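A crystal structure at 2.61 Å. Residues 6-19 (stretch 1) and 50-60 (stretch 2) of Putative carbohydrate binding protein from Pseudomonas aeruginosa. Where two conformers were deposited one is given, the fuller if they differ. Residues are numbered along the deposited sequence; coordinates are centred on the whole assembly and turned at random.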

# COMPACT_ATOMS: atom_id res chain seq x y z
N ASP A 6 11.46 -14.72 9.33
CA ASP A 6 11.31 -13.95 8.09
C ASP A 6 9.98 -14.32 7.35
O ASP A 6 8.92 -14.41 8.00
N LEU A 7 10.03 -14.48 6.00
CA LEU A 7 8.83 -14.73 5.18
C LEU A 7 8.62 -16.21 4.88
O LEU A 7 9.60 -16.93 4.69
N PRO A 8 7.34 -16.65 4.71
CA PRO A 8 7.10 -18.05 4.33
C PRO A 8 7.53 -18.33 2.88
O PRO A 8 7.82 -17.38 2.14
N ASP A 9 7.58 -19.60 2.48
CA ASP A 9 7.89 -19.95 1.09
C ASP A 9 6.82 -19.36 0.16
O ASP A 9 5.64 -19.29 0.56
N PHE A 10 7.21 -18.89 -1.03
CA PHE A 10 6.29 -18.33 -2.02
C PHE A 10 5.17 -19.35 -2.33
O PHE A 10 5.47 -20.47 -2.75
N PRO A 11 3.88 -19.01 -2.03
CA PRO A 11 2.78 -19.98 -2.23
C PRO A 11 2.19 -19.93 -3.65
O PRO A 11 1.25 -19.17 -3.92
N GLU A 12 2.74 -20.76 -4.54
CA GLU A 12 2.36 -20.85 -5.95
C GLU A 12 0.85 -21.05 -6.14
O GLU A 12 0.26 -20.30 -6.94
N HIS A 13 0.23 -22.01 -5.39
CA HIS A 13 -1.19 -22.33 -5.44
C HIS A 13 -2.07 -21.07 -5.19
O HIS A 13 -3.09 -20.87 -5.87
N GLU A 14 -1.69 -20.26 -4.18
CA GLU A 14 -2.44 -19.06 -3.82
C GLU A 14 -2.50 -18.07 -4.97
O GLU A 14 -3.56 -17.50 -5.22
N TYR A 15 -1.38 -17.90 -5.71
CA TYR A 15 -1.31 -17.00 -6.86
C TYR A 15 -2.04 -17.61 -8.08
O TYR A 15 -2.74 -16.87 -8.79
N ALA A 16 -1.94 -18.94 -8.29
CA ALA A 16 -2.58 -19.65 -9.40
C ALA A 16 -4.13 -19.57 -9.32
O ALA A 16 -4.78 -19.40 -10.35
N ALA A 17 -4.69 -19.63 -8.11
CA ALA A 17 -6.14 -19.56 -7.88
C ALA A 17 -6.72 -18.15 -8.12
O ALA A 17 -7.93 -18.01 -8.21
N THR A 18 -5.89 -17.10 -8.24
CA THR A 18 -6.46 -15.77 -8.45
C THR A 18 -6.90 -15.52 -9.90
O THR A 18 -6.23 -15.95 -10.84
N GLN A 19 -8.01 -14.78 -10.08
CA GLN A 19 -8.48 -14.31 -11.39
C GLN A 19 -7.54 -13.17 -11.80
O GLN A 19 -7.26 -12.30 -10.97
N GLU A 50 -2.14 -5.54 -5.00
CA GLU A 50 -1.71 -6.91 -5.28
C GLU A 50 -2.55 -7.97 -4.54
O GLU A 50 -3.16 -7.63 -3.53
N PRO A 51 -2.55 -9.27 -4.98
CA PRO A 51 -3.32 -10.31 -4.26
C PRO A 51 -2.98 -10.39 -2.75
O PRO A 51 -1.81 -10.30 -2.39
N ALA A 52 -4.02 -10.56 -1.88
CA ALA A 52 -3.85 -10.67 -0.43
C ALA A 52 -3.49 -12.12 -0.05
O ALA A 52 -4.36 -12.90 0.34
N THR A 53 -2.21 -12.49 -0.20
CA THR A 53 -1.74 -13.86 0.05
C THR A 53 -1.11 -13.99 1.44
O THR A 53 -0.79 -12.98 2.08
N SER A 54 -0.92 -15.25 1.89
CA SER A 54 -0.30 -15.54 3.18
C SER A 54 1.16 -15.00 3.22
O SER A 54 1.65 -14.61 4.29
N TYR A 55 1.81 -14.94 2.04
CA TYR A 55 3.16 -14.43 1.78
C TYR A 55 3.23 -12.92 2.10
O TYR A 55 4.05 -12.52 2.93
N MSE A 56 2.35 -12.09 1.47
CA MSE A 56 2.34 -10.64 1.69
C MSE A 56 1.70 -10.24 3.05
O MSE A 56 2.03 -9.16 3.56
N LYS A 57 0.86 -11.10 3.66
CA LYS A 57 0.30 -10.87 5.00
C LYS A 57 1.44 -10.76 6.01
O LYS A 57 1.45 -9.86 6.86
N ALA A 58 2.43 -11.69 5.89
CA ALA A 58 3.64 -11.74 6.73
C ALA A 58 4.52 -10.49 6.49
O ALA A 58 5.05 -9.92 7.44
N TYR A 59 4.64 -10.06 5.21
CA TYR A 59 5.44 -8.88 4.86
C TYR A 59 4.81 -7.60 5.43
O TYR A 59 5.47 -6.87 6.17
N TYR A 60 3.51 -7.35 5.10
CA TYR A 60 2.78 -6.16 5.53
C TYR A 60 2.58 -6.08 7.06
O TYR A 60 2.46 -4.97 7.59

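Where two helices lie steeply inclined and well apart, much of the contact between their chain segments can come from the loops and caps around them. The pairing of residues 6-19 with 50-60 in this putative carbohydrate binding protein illustrates the principle. The axes of helix 12-16 and helix 54-60 run at 107° to each other and approach no closer than 11.1 Å, yet the two stretches bury 699 Å² between them.

The dominant bump is Tyr55, which loses more surface to the other stretch than any other residue here. Its CA-to-CB bond points sideways, and the t rotamer (chi1 -174°) lays the ring along the extended segment 7-11, whose residues form the hollow that receives it. Pro11 meets the base of the side chain, with CD 3.5 Å from Tyr55 CB. Pro8 O lies at the ring edge, 3.4 Å from Tyr55 CE1. Phe10, also t, supplies a wall: its ring edge is directed at the face of Tyr55, with CD1 4.1 Å from Tyr55 CE2, centroids 5.5 Å apart and planes at 77°. In this edge-to-face arrangement the rim of one ring abuts the flat side of the other. At the far end of the tyrosine, Leu7 CD1 comes within 4.1 Å of Tyr55 CZ, while the Tyr55 hydroxyl is hydrogen-bonded elsewhere in the structure.

Leu7 is the reciprocal bump. It points toward the helix in the m,t rotamer and reaches two neighbouring residues of the helix: its CD2 is 4.0 Å from Ala58 CB and 3.9 Å from Tyr59 CB. The small side chain of Ala58 leaves room for a close approach, and Pro8 CD also settles 3.7 Å from Ala58 CB.

At the other end of the contact, polar groups are fitted just as closely. Glu14, with chi1 m and chi2 t, extends to the first turn of helix 54-60, where backbone amides lack partners from a preceding turn. Its OE1 accepts from Ser54 N at 2.8 Å, almost in line with the N-H bond, and its OE2 accepts from Ser54 OG at 2.9 Å, so the carboxylate grips one residue through both backbone and side chain. Thr53, a p rotamer at the N-cap, adds a weak capping bond from Met56 N to its OG1, 3.4 Å long.

The same threonine fits against Tyr15. Its methyl, CG2, sits over the face of the Tyr15 ring, 3.7 Å from the centroid, while OG1 donates to Tyr15 OH at 2.9 Å. Although Tyr15 starts out sideways, its m rotamer brings the ring end inward, and Pro51 CG packs obliquely 4.1 Å from Tyr15 CE1. Thr18 CG2 lies 4.1 Å from Pro51 CB, extending this apolar patch. One water completes the fit: it accepts from Tyr15 OH at 2.7 Å and donates to Glu50 OE1 at 2.8 Å and Pro51 O at 2.9 Å, bridging a gap that the side chains leave unfilled.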

# COMPACT_ATOMS: atom_id res chain seq x y z
CB ASP A 6 12.55 -14.08 7.17
CG ASP A 6 13.24 -15.45 7.09
OD1 ASP A 6 12.64 -16.45 7.55
OD2 ASP A 6 14.37 -15.52 6.55
CB LEU A 7 8.91 -13.97 3.84
CG LEU A 7 8.95 -12.46 3.90
CD1 LEU A 7 9.14 -11.90 2.53
CD2 LEU A 7 7.70 -11.89 4.53
CB PRO A 8 5.59 -18.21 4.50
CG PRO A 8 5.04 -16.86 4.35
CD PRO A 8 6.07 -15.91 4.86
CB ASP A 9 7.97 -21.48 0.89
CG ASP A 9 9.10 -22.20 1.62
OD1 ASP A 9 10.17 -21.57 1.83
OD2 ASP A 9 8.94 -23.40 1.90
CB PHE A 10 7.04 -17.90 -3.30
CG PHE A 10 6.17 -17.18 -4.30
CD1 PHE A 10 5.89 -15.83 -4.15
CD2 PHE A 10 5.65 -17.85 -5.40
CE1 PHE A 10 5.10 -15.16 -5.09
CE2 PHE A 10 4.86 -17.19 -6.33
CZ PHE A 10 4.60 -15.84 -6.17
CB PRO A 11 1.76 -19.55 -1.18
CG PRO A 11 2.02 -18.09 -0.95
CD PRO A 11 3.37 -17.74 -1.48
CB GLU A 12 3.13 -21.97 -6.65
CG GLU A 12 4.63 -21.71 -6.76
CD GLU A 12 5.55 -22.87 -7.13
OE1 GLU A 12 5.10 -23.79 -7.86
OE2 GLU A 12 6.74 -22.84 -6.74
CB HIS A 13 -1.49 -23.47 -4.43
CG HIS A 13 -1.02 -23.21 -3.03
ND1 HIS A 13 0.31 -23.34 -2.68
CD2 HIS A 13 -1.73 -22.85 -1.94
CE1 HIS A 13 0.37 -23.04 -1.39
NE2 HIS A 13 -0.83 -22.74 -0.90
CB GLU A 14 -1.86 -18.41 -2.57
CG GLU A 14 -2.22 -19.16 -1.30
CD GLU A 14 -1.71 -18.52 -0.03
OE1 GLU A 14 -1.71 -17.27 0.05
OE2 GLU A 14 -1.36 -19.26 0.92
CB TYR A 15 0.15 -16.62 -7.17
CG TYR A 15 0.69 -15.59 -6.19
CD1 TYR A 15 0.43 -14.24 -6.37
CD2 TYR A 15 1.35 -15.99 -5.02
CE1 TYR A 15 0.84 -13.29 -5.43
CE2 TYR A 15 1.77 -15.05 -4.08
CZ TYR A 15 1.52 -13.70 -4.29
OH TYR A 15 1.93 -12.75 -3.38
CB ALA A 16 -2.14 -21.11 -9.40
CB ALA A 17 -6.47 -20.02 -6.46
CB THR A 18 -5.48 -14.65 -8.00
OG1 THR A 18 -4.35 -14.61 -8.85
CG2 THR A 18 -5.02 -14.80 -6.57
CB GLN A 19 -9.95 -13.87 -11.31
CG GLN A 19 -10.91 -15.03 -11.02
CD GLN A 19 -12.35 -14.60 -11.07
OE1 GLN A 19 -12.78 -13.87 -11.98
NE2 GLN A 19 -13.12 -15.05 -10.09
CB GLU A 50 -0.23 -7.07 -4.88
CG GLU A 50 0.08 -6.91 -3.39
CD GLU A 50 1.57 -6.99 -3.13
OE1 GLU A 50 2.18 -8.04 -3.44
OE2 GLU A 50 2.14 -5.97 -2.68
CB PRO A 51 -2.91 -11.61 -4.97
CG PRO A 51 -2.51 -11.17 -6.35
CD PRO A 51 -1.86 -9.84 -6.17
CB ALA A 52 -5.13 -10.23 0.29
CB THR A 53 -0.73 -14.29 -1.04
OG1 THR A 53 0.41 -13.43 -1.02
CG2 THR A 53 -1.36 -14.35 -2.44
CB SER A 54 -0.35 -17.03 3.48
OG SER A 54 0.45 -17.77 2.57
CB TYR A 55 3.55 -14.72 0.29
CG TYR A 55 4.97 -14.36 -0.09
CD1 TYR A 55 6.05 -15.09 0.41
CD2 TYR A 55 5.24 -13.32 -0.98
CE1 TYR A 55 7.37 -14.77 0.05
CE2 TYR A 55 6.55 -12.98 -1.32
CZ TYR A 55 7.61 -13.70 -0.81
OH TYR A 55 8.90 -13.37 -1.16
CB MSE A 56 1.67 -9.91 0.53
CG MSE A 56 2.50 -9.99 -0.78
SE MSE A 56 4.41 -9.60 -0.53
CE MSE A 56 4.30 -7.66 -0.35
CB LYS A 57 -0.68 -12.00 5.39
CG LYS A 57 -1.25 -11.90 6.81
CD LYS A 57 -2.19 -13.05 7.11
CE LYS A 57 -2.78 -12.97 8.49
NZ LYS A 57 -3.85 -13.99 8.68
CB ALA A 58 4.41 -13.01 6.42
CB TYR A 59 5.61 -8.78 3.33
CG TYR A 59 6.51 -7.64 2.91
CD1 TYR A 59 7.89 -7.80 2.83
CD2 TYR A 59 5.98 -6.38 2.61
CE1 TYR A 59 8.73 -6.75 2.45
CE2 TYR A 59 6.81 -5.31 2.26
CZ TYR A 59 8.18 -5.51 2.16
OH TYR A 59 8.97 -4.45 1.80
CB TYR A 60 1.47 -6.02 4.75
CG TYR A 60 1.70 -5.59 3.31
CD1 TYR A 60 2.48 -4.48 3.01
CD2 TYR A 60 1.11 -6.27 2.26
CE1 TYR A 60 2.70 -4.08 1.70
CE2 TYR A 60 1.30 -5.86 0.94
CZ TYR A 60 2.10 -4.77 0.66
OH TYR A 60 2.30 -4.36 -0.63
O HOH W 1 0.73 -10.36 -3.72